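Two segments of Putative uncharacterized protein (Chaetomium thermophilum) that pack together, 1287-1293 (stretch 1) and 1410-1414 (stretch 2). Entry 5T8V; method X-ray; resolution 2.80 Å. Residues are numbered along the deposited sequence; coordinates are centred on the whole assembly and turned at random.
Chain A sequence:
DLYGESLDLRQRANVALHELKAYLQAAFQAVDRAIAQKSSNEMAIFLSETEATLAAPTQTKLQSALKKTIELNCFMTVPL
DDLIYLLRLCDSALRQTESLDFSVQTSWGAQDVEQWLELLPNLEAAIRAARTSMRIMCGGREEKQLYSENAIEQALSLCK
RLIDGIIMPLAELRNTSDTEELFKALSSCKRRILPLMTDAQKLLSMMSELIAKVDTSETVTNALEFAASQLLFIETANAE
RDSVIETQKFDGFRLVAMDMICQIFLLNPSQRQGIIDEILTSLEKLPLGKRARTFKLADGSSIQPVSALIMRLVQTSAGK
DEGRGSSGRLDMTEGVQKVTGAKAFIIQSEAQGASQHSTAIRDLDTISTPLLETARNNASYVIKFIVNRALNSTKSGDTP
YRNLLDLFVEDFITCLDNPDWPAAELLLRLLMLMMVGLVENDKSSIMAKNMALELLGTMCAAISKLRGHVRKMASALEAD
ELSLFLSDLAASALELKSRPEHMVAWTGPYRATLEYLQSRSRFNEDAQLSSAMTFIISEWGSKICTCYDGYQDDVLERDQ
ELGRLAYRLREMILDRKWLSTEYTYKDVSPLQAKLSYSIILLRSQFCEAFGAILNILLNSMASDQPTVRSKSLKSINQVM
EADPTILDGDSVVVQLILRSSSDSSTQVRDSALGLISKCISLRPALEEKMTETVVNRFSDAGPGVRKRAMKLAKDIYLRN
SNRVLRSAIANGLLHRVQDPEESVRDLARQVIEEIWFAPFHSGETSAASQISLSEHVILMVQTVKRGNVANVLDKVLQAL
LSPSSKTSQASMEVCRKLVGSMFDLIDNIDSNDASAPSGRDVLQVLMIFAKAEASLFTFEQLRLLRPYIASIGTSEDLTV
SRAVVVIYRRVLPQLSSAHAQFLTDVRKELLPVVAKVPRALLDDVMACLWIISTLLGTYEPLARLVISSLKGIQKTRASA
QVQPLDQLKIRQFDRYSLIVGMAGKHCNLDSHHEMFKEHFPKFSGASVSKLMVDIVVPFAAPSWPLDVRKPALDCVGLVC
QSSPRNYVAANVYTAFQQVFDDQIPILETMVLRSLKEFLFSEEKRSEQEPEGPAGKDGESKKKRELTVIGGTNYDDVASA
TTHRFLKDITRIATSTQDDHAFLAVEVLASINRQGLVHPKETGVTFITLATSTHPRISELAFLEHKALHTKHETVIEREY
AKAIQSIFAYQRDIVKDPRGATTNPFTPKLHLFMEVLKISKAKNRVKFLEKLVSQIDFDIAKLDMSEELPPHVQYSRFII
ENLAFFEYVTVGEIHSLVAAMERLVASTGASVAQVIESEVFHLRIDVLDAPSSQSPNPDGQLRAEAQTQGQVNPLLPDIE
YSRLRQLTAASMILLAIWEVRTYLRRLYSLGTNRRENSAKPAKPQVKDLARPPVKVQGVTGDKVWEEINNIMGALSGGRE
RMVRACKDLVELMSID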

# COMPACT_ATOMS: atom_id res chain seq x y z
N GLU A 1287 -10.64 -22.59 15.81
CA GLU A 1287 -11.33 -21.74 14.84
C GLU A 1287 -12.78 -22.18 14.67
O GLU A 1287 -13.22 -22.58 13.59
CB GLU A 1287 -10.59 -21.74 13.49
CG GLU A 1287 -9.40 -20.79 13.42
CD GLU A 1287 -9.81 -19.33 13.47
OE1 GLU A 1287 -10.21 -18.85 14.55
OE2 GLU A 1287 -9.74 -18.66 12.41
N TYR A 1288 -13.52 -22.12 15.77
CA TYR A 1288 -14.93 -22.47 15.75
C TYR A 1288 -15.69 -21.50 14.85
O TYR A 1288 -15.36 -20.31 14.75
CB TYR A 1288 -15.51 -22.44 17.16
CG TYR A 1288 -14.77 -23.33 18.14
CD1 TYR A 1288 -15.13 -24.67 18.30
CD2 TYR A 1288 -13.71 -22.85 18.89
CE1 TYR A 1288 -14.45 -25.49 19.19
CE2 TYR A 1288 -13.03 -23.66 19.78
CZ TYR A 1288 -13.41 -24.97 19.93
OH TYR A 1288 -12.73 -25.79 20.81
N VAL A 1289 -16.73 -22.01 14.19
CA VAL A 1289 -17.48 -21.24 13.19
C VAL A 1289 -18.86 -20.84 13.68
O VAL A 1289 -19.57 -20.13 12.96
CB VAL A 1289 -17.57 -22.01 11.86
CG1 VAL A 1289 -18.56 -23.17 11.95
CG2 VAL A 1289 -17.92 -21.06 10.71
N THR A 1290 -19.26 -21.25 14.88
CA THR A 1290 -20.51 -20.79 15.48
C THR A 1290 -20.32 -20.68 16.98
O THR A 1290 -19.48 -21.36 17.57
CB THR A 1290 -21.69 -21.73 15.18
OG1 THR A 1290 -21.41 -23.03 15.70
CG2 THR A 1290 -21.94 -21.83 13.68
N VAL A 1291 -21.11 -19.80 17.60
CA VAL A 1291 -21.11 -19.72 19.06
C VAL A 1291 -21.92 -20.86 19.67
O VAL A 1291 -21.77 -21.14 20.87
CB VAL A 1291 -21.65 -18.37 19.56
CG1 VAL A 1291 -20.80 -17.23 19.03
CG2 VAL A 1291 -23.10 -18.19 19.17
N GLY A 1292 -22.78 -21.52 18.89
CA GLY A 1292 -23.51 -22.66 19.41
C GLY A 1292 -22.62 -23.89 19.58
O GLY A 1292 -22.78 -24.65 20.54
N GLU A 1293 -21.68 -24.09 18.65
CA GLU A 1293 -20.74 -25.19 18.78
C GLU A 1293 -19.89 -25.04 20.04
O GLU A 1293 -19.81 -25.96 20.86
CB GLU A 1293 -19.83 -25.26 17.55
CG GLU A 1293 -20.49 -25.85 16.31
CD GLU A 1293 -19.57 -25.85 15.11
OE1 GLU A 1293 -18.38 -25.51 15.27
OE2 GLU A 1293 -20.04 -26.18 14.00
N ALA A 1410 -26.16 -18.88 18.82
CA ALA A 1410 -26.07 -19.11 17.38
C ALA A 1410 -25.36 -17.95 16.69
O ALA A 1410 -25.00 -16.97 17.34
CB ALA A 1410 -27.46 -19.30 16.80
N ARG A 1411 -25.15 -18.09 15.38
CA ARG A 1411 -24.48 -17.11 14.53
C ARG A 1411 -22.97 -17.22 14.67
O ARG A 1411 -22.48 -17.79 15.65
CB ARG A 1411 -24.94 -15.68 14.86
CG ARG A 1411 -26.44 -15.47 14.73
CD ARG A 1411 -26.85 -14.07 15.14
NE ARG A 1411 -28.27 -13.81 14.92
CZ ARG A 1411 -28.88 -12.67 15.23
NH1 ARG A 1411 -28.20 -11.68 15.79
NH2 ARG A 1411 -30.18 -12.53 14.99
N PRO A 1412 -22.20 -16.71 13.70
CA PRO A 1412 -20.75 -16.88 13.77
C PRO A 1412 -20.18 -16.22 15.00
O PRO A 1412 -20.76 -15.27 15.54
CB PRO A 1412 -20.26 -16.20 12.48
CG PRO A 1412 -21.43 -16.25 11.56
CD PRO A 1412 -22.63 -16.11 12.43
N PRO A 1413 -19.02 -16.68 15.47
CA PRO A 1413 -18.40 -16.09 16.65
C PRO A 1413 -17.38 -15.01 16.28
O PRO A 1413 -17.05 -14.81 15.11
CB PRO A 1413 -17.70 -17.29 17.30
CG PRO A 1413 -17.26 -18.10 16.13
CD PRO A 1413 -18.30 -17.89 15.04
N VAL A 1414 -16.87 -14.34 17.31
CA VAL A 1414 -15.86 -13.31 17.16
C VAL A 1414 -14.84 -13.45 18.28
O VAL A 1414 -15.18 -13.83 19.41
CB VAL A 1414 -16.47 -11.89 17.16
CG1 VAL A 1414 -15.39 -10.84 16.91
CG2 VAL A 1414 -17.56 -11.78 16.10

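A single hydrogen bond joins the two segments, and it runs between main chains: V1291 N donates to R1411 O over 3.1 Å, with an angle of 165° at the hydrogen, so the geometry is close to linear. V1291 lies in the first turn of a helix, where amide groups have no preceding turn to supply a carbonyl partner, and R1411 O fills that role from the other segment. A second bond at this helix start is internal to its own segment. T1290, at the N-cap position, accepts from the backbone of E1293 through its side chain (E1293 N to T1290 OG1, 3.1 Å), with chi1 in the p rotamer.

Two CA-H...O contacts accompany the hydrogen bond. R1411 O also lies 3.6 Å from T1290 CA, so one carbonyl meets both an amide and an alpha carbon of consecutive residues. In the reverse sense, V1289 O lies 3.6 Å from P1412 CA, with an angle of 154° at the hydrogen, compared with 137° for the first. These contacts accompany a close backbone approach, T1290 CA and P1412 CA being 4.3 Å apart.

The remaining contacts are close non-hydrogen-bonded approaches and centre on V1291 and P1413, which lose the most surface to the opposing segment. V1291 CG1 packs against P1413 CB at 3.6 Å, an apolar contact, while V1291 CG2 lies 2.9 Å from A1410 O, shorter than normal van der Waals contact. P1413 directs its CA-to-CB bond toward the other segment, and its ring rests on main-chain atoms as well: P1413 CD is 3.3 Å from V1289 C, and P1413 CG is 3.2 Å from Y1288 O. By contrast, the CA-to-CB bond of R1411 points away from the other segment, and the hydrogen bond is made by its backbone carbonyl. The interface is small, burying 315 Å² in total.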